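Local coordinates for protein cyclodipeptide synthase, BtCDPS (Bacillus thermoamylovorans, PDB 6ZTU) that probably joins two aminoacyl groups, carried by tRNA in other members of its family, into a cyclic dipeptide, at residues I163-T166 against D167-F171; L75-T79 against T80-R84; V13-S16 against R17-K21. All coordinates share one frame; numbering follows the deposited sequence.

Contact 1 of 3, residues I163-T166 against D167-F171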
loop_
_atom_site.group_PDB
_atom_site.type_symbol
_atom_site.label_atom_id
_atom_site.label_comp_id
_atom_site.label_asym_id
_atom_site.label_seq_id
_atom_site.Cartn_x
_atom_site.Cartn_y
_atom_site.Cartn_z
ATOM N N ILE A 163 -2.929 -21.731 11.959
ATOM C CA ILE A 163 -1.472 -21.687 11.980
ATOM C C ILE A 163 -0.994 -20.750 13.076
ATOM O O ILE A 163 -1.498 -19.631 13.221
ATOM C CB ILE A 163 -0.928 -21.262 10.607
ATOM C CG1 ILE A 163 -1.406 -22.244 9.541
ATOM C CG2 ILE A 163 0.589 -21.195 10.619
ATOM C CD1 ILE A 163 -1.064 -23.689 9.864
ATOM N N GLU A 164 -0.035 -21.221 13.867
ATOM C CA GLU A 164 0.729 -20.342 14.737
ATOM C C GLU A 164 1.595 -19.422 13.884
ATOM O O GLU A 164 2.272 -19.882 12.961
ATOM C CB GLU A 164 1.608 -21.166 15.678
ATOM C CG GLU A 164 2.251 -20.365 16.791
ATOM C CD GLU A 164 2.855 -21.247 17.873
ATOM O OE1 GLU A 164 2.152 -22.165 18.358
ATOM O OE2 GLU A 164 4.030 -21.019 18.240
ATOM N N ILE A 165 1.569 -18.125 14.178
ATOM C CA ILE A 165 2.435 -17.166 13.494
ATOM C C ILE A 165 3.715 -17.036 14.312
ATOM O O ILE A 165 3.714 -16.467 15.406
ATOM C CB ILE A 165 1.749 -15.811 13.299
ATOM C CG1 ILE A 165 0.523 -15.966 12.411
ATOM C CG2 ILE A 165 2.716 -14.824 12.669
ATOM C CD1 ILE A 165 -0.229 -14.678 12.186
ATOM N N THR A 166 4.808 -17.567 13.782
ATOM C CA THR A 166 6.082 -17.605 14.477
ATOM C C THR A 166 6.897 -16.349 14.181
ATOM O O THR A 166 6.563 -15.547 13.306
ATOM C CB THR A 166 6.877 -18.847 14.066
ATOM O OG1 THR A 166 7.392 -18.670 12.738
ATOM C CG2 THR A 166 5.984 -20.087 14.089
ATOM N N ASP A 167 7.992 -16.192 14.926
ATOM C CA ASP A 167 8.914 -15.099 14.654
ATOM C C ASP A 167 9.549 -15.250 13.284
ATOM O O ASP A 167 9.701 -14.266 12.552
ATOM C CB ASP A 167 9.996 -15.040 15.723
ATOM C CG ASP A 167 9.504 -14.448 17.014
ATOM O OD1 ASP A 167 8.270 -14.386 17.223
ATOM O OD2 ASP A 167 10.359 -14.029 17.816
ATOM N N ASN A 168 9.945 -16.474 12.924
ATOM C CA ASN A 168 10.551 -16.681 11.615
ATOM C C ASN A 168 9.580 -16.335 10.496
ATOM O O ASN A 168 9.996 -15.815 9.454
ATOM C CB ASN A 168 11.054 -18.118 11.483
ATOM C CG ASN A 168 12.545 -18.233 11.755
ATOM O OD1 ASN A 168 12.982 -18.276 12.910
ATOM N ND2 ASN A 168 13.336 -18.267 10.689
ATOM N N MET A 169 8.286 -16.585 10.701
ATOM C CA MET A 169 7.287 -16.131 9.744
ATOM C C MET A 169 7.247 -14.607 9.694
ATOM O O MET A 169 7.251 -14.011 8.611
ATOM C CB MET A 169 5.914 -16.696 10.111
ATOM C CG MET A 169 5.739 -18.182 9.775
ATOM S SD MET A 169 4.272 -18.894 10.558
ATOM C CE MET A 169 2.940 -17.980 9.773
ATOM N N LEU A 170 7.214 -13.964 10.867
ATOM C CA LEU A 170 7.135 -12.504 10.927
ATOM C C LEU A 170 8.336 -11.850 10.264
ATOM O O LEU A 170 8.193 -10.848 9.549
ATOM C CB LEU A 170 7.042 -12.037 12.381
ATOM C CG LEU A 170 5.762 -12.359 13.144
ATOM C CD1 LEU A 170 5.884 -11.912 14.602
ATOM C CD2 LEU A 170 4.565 -11.711 12.483
ATOM N N PHE A 171 9.531 -12.377 10.516
ATOM C CA PHE A 171 10.727 -11.751 9.964
ATOM C C PHE A 171 10.849 -12.005 8.471
ATOM O O PHE A 171 11.441 -11.188 7.759
ATOM C CB PHE A 171 11.974 -12.229 10.710
ATOM C CG PHE A 171 12.283 -11.417 11.941
ATOM C CD1 PHE A 171 13.099 -10.302 11.856
ATOM C CD2 PHE A 171 11.735 -11.750 13.174
ATOM C CE1 PHE A 171 13.376 -9.544 12.969
ATOM C CE2 PHE A 171 12.013 -10.994 14.304
ATOM C CZ PHE A 171 12.836 -9.889 14.203
#
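M169 reaches back from the first turn of helix 167-191 along the loop that leads into it, and its side chain meets residues 163-166 atom by atom. Its CB lies 3.5 Å from T166 O, and its CG comes 3.4 Å from T166 OG1. Beyond them, M169 SD stands 3.3 Å from E164 O and takes a weak hydrogen bond from T166 N, long at 3.5 Å but almost straight (172°). A bend at chi3 (64°) then swings the CE methyl along the loop, where it rests 3.8 Å from I165 CA and also reaches I165 CG1 and I163 CG2.

T166 and M169 form a capping box at the start of the helix. T166 OG1 is the N-cap acceptor for M169 N at 3.0 Å, and the sulfur of M169 fills, more weakly, the place where a carboxylate or hydroxyl more often receives the N-cap amide. With chi1 at 74°, the hydroxyl oxygen sits between the backbone N and carbonyl carbon of T166, turned to the M169 amide. A valine here would probably leave M169 N without its side-chain acceptor and weaken the cap.

A backbone bond runs from L170 N to T166 O. L170 CG sits beside the same carbonyl, while L170 CD2 packs against I165 CG2 at 3.6 Å, the two side chains crossing nearly at right angles. I165 and L170 both touch H148 of helix 137-157, and S147 OG is hydrogen-bonded to L170 O.

Contact 2 of 3, residues L75-T79 against T80-R84; sequences LGTPT and TKAER
T77 and P78 approach K81 and A82 across the first turn of helix 79-103, where backbone hydrogen bonds carry the contact. A82 N donates to P78 O at 2.9 Å, nearly along the C=O axis, and E83 N donates to T79 O with an N-H...O angle of 170°. P78 occupies the N-cap position; as a proline it has no side-chain acceptor for the helix amides, and its carbonyl begins the regular i to i+4 pattern.

The remaining touches are van der Waals contacts. T77 turns its methyl to the helix: with OG1 beside the backbone N (chi1 -57°), CG2 is left anti to that N and lies 3.5 Å from A82 N and 3.9 Å from K81 CB. In this way a methyl packs against the backbone at A82. Two residues on, T79 CG2 meets the carboxylate carbon of E83, CD, at 3.7 Å, while E83 CB and CG follow T79 O. The two side chains cross obliquely, methyl against carboxylate.

Polar side-chain bonds reach the preceding helix, 68-74. T79 OG1 is hydrogen-bonded to E73 OE2, T77 OG1 makes weak bonds whose proton L72 O and G76 O may compete for, and the side chains of T79 and E83 both touch K69. A82, the buried member, packs on L72 and E73, so the start of helix 79-103 is laid against helix 68-74 just after the loop that joins them.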
loop_
_atom_site.group_PDB
_atom_site.type_symbol
_atom_site.label_atom_id
_atom_site.label_comp_id
_atom_site.label_asym_id
_atom_site.label_seq_id
_atom_site.Cartn_x
_atom_site.Cartn_y
_atom_site.Cartn_z
ATOM N N LEU A 75 3.399 -18.461 5.005
ATOM C CA LEU A 75 2.234 -19.294 5.270
ATOM C C LEU A 75 2.373 -20.688 4.673
ATOM O O LEU A 75 1.377 -21.268 4.215
ATOM C CB LEU A 75 0.962 -18.617 4.752
ATOM C CG LEU A 75 0.596 -17.294 5.433
ATOM C CD1 LEU A 75 -0.567 -16.587 4.750
ATOM C CD2 LEU A 75 0.289 -17.526 6.900
ATOM N N GLY A 76 3.590 -21.230 4.650
ATOM C CA GLY A 76 3.836 -22.519 4.035
ATOM C C GLY A 76 3.461 -22.571 2.566
ATOM O O GLY A 76 2.449 -23.180 2.196
ATOM N N THR A 77 4.256 -21.912 1.720
ATOM C CA THR A 77 4.167 -22.086 0.276
ATOM C C THR A 77 5.589 -22.168 -0.263
ATOM O O THR A 77 6.394 -21.258 -0.032
ATOM C CB THR A 77 3.402 -20.942 -0.394
ATOM O OG1 THR A 77 2.092 -20.841 0.170
ATOM C CG2 THR A 77 3.264 -21.194 -1.885
ATOM N N PRO A 78 5.955 -23.242 -0.954
ATOM C CA PRO A 78 7.305 -23.307 -1.520
ATOM C C PRO A 78 7.500 -22.193 -2.538
ATOM O O PRO A 78 6.557 -21.773 -3.212
ATOM C CB PRO A 78 7.355 -24.693 -2.182
ATOM C CG PRO A 78 6.134 -25.428 -1.674
ATOM C CD PRO A 78 5.116 -24.372 -1.378
ATOM N N THR A 79 8.748 -21.721 -2.642
ATOM C CA THR A 79 9.057 -20.551 -3.469
ATOM C C THR A 79 8.510 -20.679 -4.887
ATOM O O THR A 79 8.013 -19.700 -5.455
ATOM C CB THR A 79 10.570 -20.319 -3.505
ATOM O OG1 THR A 79 11.053 -20.065 -2.175
ATOM C CG2 THR A 79 10.922 -19.138 -4.409
ATOM N N THR A 80 8.582 -21.877 -5.473
ATOM C CA THR A 80 8.127 -22.059 -6.852
ATOM C C THR A 80 6.643 -21.737 -6.999
ATOM O O THR A 80 6.244 -20.987 -7.896
ATOM C CB THR A 80 8.402 -23.491 -7.326
ATOM O OG1 THR A 80 9.778 -23.827 -7.096
ATOM C CG2 THR A 80 8.084 -23.626 -8.809
ATOM N N LYS A 81 5.809 -22.315 -6.135
ATOM C CA LYS A 81 4.379 -22.035 -6.199
ATOM C C LYS A 81 4.087 -20.582 -5.827
ATOM O O LYS A 81 3.223 -19.943 -6.437
ATOM C CB LYS A 81 3.624 -23.000 -5.285
ATOM C CG LYS A 81 2.117 -23.046 -5.509
ATOM C CD LYS A 81 1.488 -24.177 -4.703
ATOM C CE LYS A 81 0.434 -23.663 -3.731
ATOM N NZ LYS A 81 0.225 -24.617 -2.603
ATOM N N ALA A 82 4.810 -20.044 -4.838
ATOM C CA ALA A 82 4.573 -18.670 -4.393
ATOM C C ALA A 82 4.830 -17.675 -5.520
ATOM O O ALA A 82 4.013 -16.782 -5.773
ATOM C CB ALA A 82 5.455 -18.350 -3.185
ATOM N N GLU A 83 5.966 -17.820 -6.207
ATOM C CA GLU A 83 6.297 -16.916 -7.306
ATOM C C GLU A 83 5.251 -16.986 -8.413
ATOM O O GLU A 83 4.905 -15.962 -9.015
ATOM C CB GLU A 83 7.695 -17.245 -7.846
ATOM C CG GLU A 83 8.839 -16.661 -7.005
ATOM C CD GLU A 83 10.214 -17.173 -7.422
ATOM O OE1 GLU A 83 10.282 -18.199 -8.135
ATOM O OE2 GLU A 83 11.227 -16.548 -7.037
ATOM N N ARG A 84 4.728 -18.183 -8.689
ATOM C CA ARG A 84 3.651 -18.312 -9.669
ATOM C C ARG A 84 2.411 -17.548 -9.225
ATOM O O ARG A 84 1.831 -16.774 -9.997
ATOM C CB ARG A 84 3.303 -19.786 -9.893
ATOM C CG ARG A 84 4.156 -20.512 -10.908
ATOM C CD ARG A 84 3.625 -21.923 -11.110
ATOM N NE ARG A 84 4.501 -22.926 -10.507
ATOM C CZ ARG A 84 4.071 -24.071 -9.984
ATOM N NH1 ARG A 84 2.773 -24.355 -9.975
ATOM N NH2 ARG A 84 4.940 -24.925 -9.457
#

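Contact 3 of 3, residues V13-S16 against R17-K21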
loop_
_atom_site.group_PDB
_atom_site.type_symbol
_atom_site.label_atom_id
_atom_site.label_comp_id
_atom_site.label_asym_id
_atom_site.label_seq_id
_atom_site.Cartn_x
_atom_site.Cartn_y
_atom_site.Cartn_z
ATOM N N VAL A 13 -11.269 9.484 5.338
ATOM C CA VAL A 13 -10.820 9.753 6.706
ATOM C C VAL A 13 -9.314 9.988 6.699
ATOM O O VAL A 13 -8.547 9.032 6.516
ATOM C CB VAL A 13 -11.193 8.603 7.655
ATOM C CG1 VAL A 13 -10.760 8.951 9.068
ATOM C CG2 VAL A 13 -12.707 8.365 7.633
ATOM N N PRO A 14 -8.846 11.219 6.874
ATOM C CA PRO A 14 -7.407 11.485 6.788
ATOM C C PRO A 14 -6.674 11.022 8.034
ATOM O O PRO A 14 -7.218 11.012 9.139
ATOM C CB PRO A 14 -7.345 13.010 6.659
ATOM C CG PRO A 14 -8.509 13.454 7.510
ATOM C CD PRO A 14 -9.604 12.444 7.184
ATOM N N LEU A 15 -5.409 10.641 7.837
ATOM C CA LEU A 15 -4.569 10.231 8.960
ATOM C C LEU A 15 -4.251 11.409 9.877
ATOM O O LEU A 15 -4.206 11.254 11.102
ATOM C CB LEU A 15 -3.286 9.577 8.440
ATOM C CG LEU A 15 -2.168 9.293 9.448
ATOM C CD1 LEU A 15 -2.586 8.236 10.469
ATOM C CD2 LEU A 15 -0.862 8.914 8.734
ATOM N N SER A 16 -4.056 12.593 9.307
ATOM C CA SER A 16 -3.746 13.786 10.081
ATOM C C SER A 16 -4.340 14.993 9.371
ATOM O O SER A 16 -4.858 14.891 8.257
ATOM C CB SER A 16 -2.237 13.973 10.229
ATOM O OG SER A 16 -1.686 14.306 8.962
ATOM N N ARG A 17 -4.243 16.157 10.022
ATOM C CA ARG A 17 -4.746 17.375 9.388
ATOM C C ARG A 17 -3.913 17.760 8.173
ATOM O O ARG A 17 -4.439 18.343 7.219
ATOM C CB ARG A 17 -4.778 18.524 10.395
ATOM C CG ARG A 17 -5.795 18.315 11.505
ATOM C CD ARG A 17 -7.200 18.393 10.970
ATOM N NE ARG A 17 -8.160 18.284 12.068
ATOM C CZ ARG A 17 -9.473 18.201 11.909
ATOM N NH1 ARG A 17 -10.004 18.213 10.692
ATOM N NH2 ARG A 17 -10.256 18.093 12.974
ATOM N N ASN A 18 -2.624 17.423 8.175
ATOM C CA ASN A 18 -1.817 17.650 6.980
ATOM C C ASN A 18 -2.278 16.756 5.833
ATOM O O ASN A 18 -2.355 17.203 4.677
ATOM C CB ASN A 18 -0.343 17.419 7.295
ATOM C CG ASN A 18 0.568 17.899 6.171
ATOM O OD1 ASN A 18 1.223 17.103 5.493
ATOM N ND2 ASN A 18 0.607 19.203 5.966
ATOM N N CYS A 19 -2.608 15.492 6.130
ATOM C CA CYS A 19 -3.118 14.611 5.085
ATOM C C CYS A 19 -4.418 15.163 4.515
ATOM O O CYS A 19 -4.676 15.066 3.307
ATOM C CB CYS A 19 -3.332 13.191 5.625
ATOM S SG CYS A 19 -1.923 12.460 6.462
ATOM N N GLU A 20 -5.242 15.760 5.377
ATOM C CA GLU A 20 -6.493 16.352 4.922
ATOM C C GLU A 20 -6.239 17.498 3.951
ATOM O O GLU A 20 -6.949 17.634 2.950
ATOM C CB GLU A 20 -7.299 16.845 6.121
ATOM C CG GLU A 20 -8.638 17.441 5.752
ATOM C CD GLU A 20 -9.396 17.924 6.972
ATOM O OE1 GLU A 20 -8.758 18.423 7.927
ATOM O OE2 GLU A 20 -10.635 17.788 6.979
ATOM N N LYS A 21 -5.238 18.336 4.245
ATOM C CA LYS A 21 -4.899 19.438 3.346
ATOM C C LYS A 21 -4.457 18.910 1.990
ATOM O O LYS A 21 -4.895 19.399 0.940
ATOM C CB LYS A 21 -3.803 20.313 3.961
ATOM C CG LYS A 21 -4.221 21.070 5.216
ATOM C CD LYS A 21 -3.015 21.601 5.981
ATOM C CE LYS A 21 -3.424 22.730 6.916
ATOM N NZ LYS A 21 -4.303 23.733 6.232
#
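A serine N-cap joins strand 11-14, at one edge of the mixed sheet in this Rossmann-like fold, to helix 17-25. S16 OG accepts from C19 N at 3.2 Å with an N-H...O angle of 164°; its chi1 of 69° sets the oxygen between the backbone N and carbonyl carbon, facing the first turn. S16 O takes E20 N at 3.0 Å, so the serine holds two helix amides, one by side chain and one by backbone. Outside the turn, K211 NZ of helix 205-211 makes a weak hydrogen bond with S16 OG.

The residues just before the cap add apolar contacts. L15 CB lies 3.8 Å from C19 SG, and the L15 side chain also touches E208 and K211 of helix 205-211, W204 and M219. P14 and E20 run side by side, pointing the same way, with P14 CG 3.9 Å from E20 CB. Strand 223-229 pairs with this edge through backbone bonds between V13 and I227 and between L15 and Y225.

Within the helix, R17 NH1 meets E20 OE1 at 3.0 Å in a salt bridge, on the syn side of the carboxylate but 23° out of its plane, and within the guanidinium plane.

How the contacts relate
All three are local surface contacts at helix starts, though A82 in contact 2 and C19 in contact 3 are buried. Contacts 1 and 3 use a hydroxyl N-cap, threonine in one and serine in the other; the reciprocal bond to sulfur belongs to contact 1, whereas contact 3 adds a salt bridge within the helix. Contact 2, with proline at the cap, relies on backbone carbonyls and threonine methyls. Contacts 1 and 2 are neighbours: M169 CE packs 3.9 Å from L75 CD2, joining the first turn of helix 167-191 to the loop before helix 79-103. Contact 3 departs from an edge strand instead, its centre about 38 Å from that of contact 2 and on the opposite side of the chain's centre.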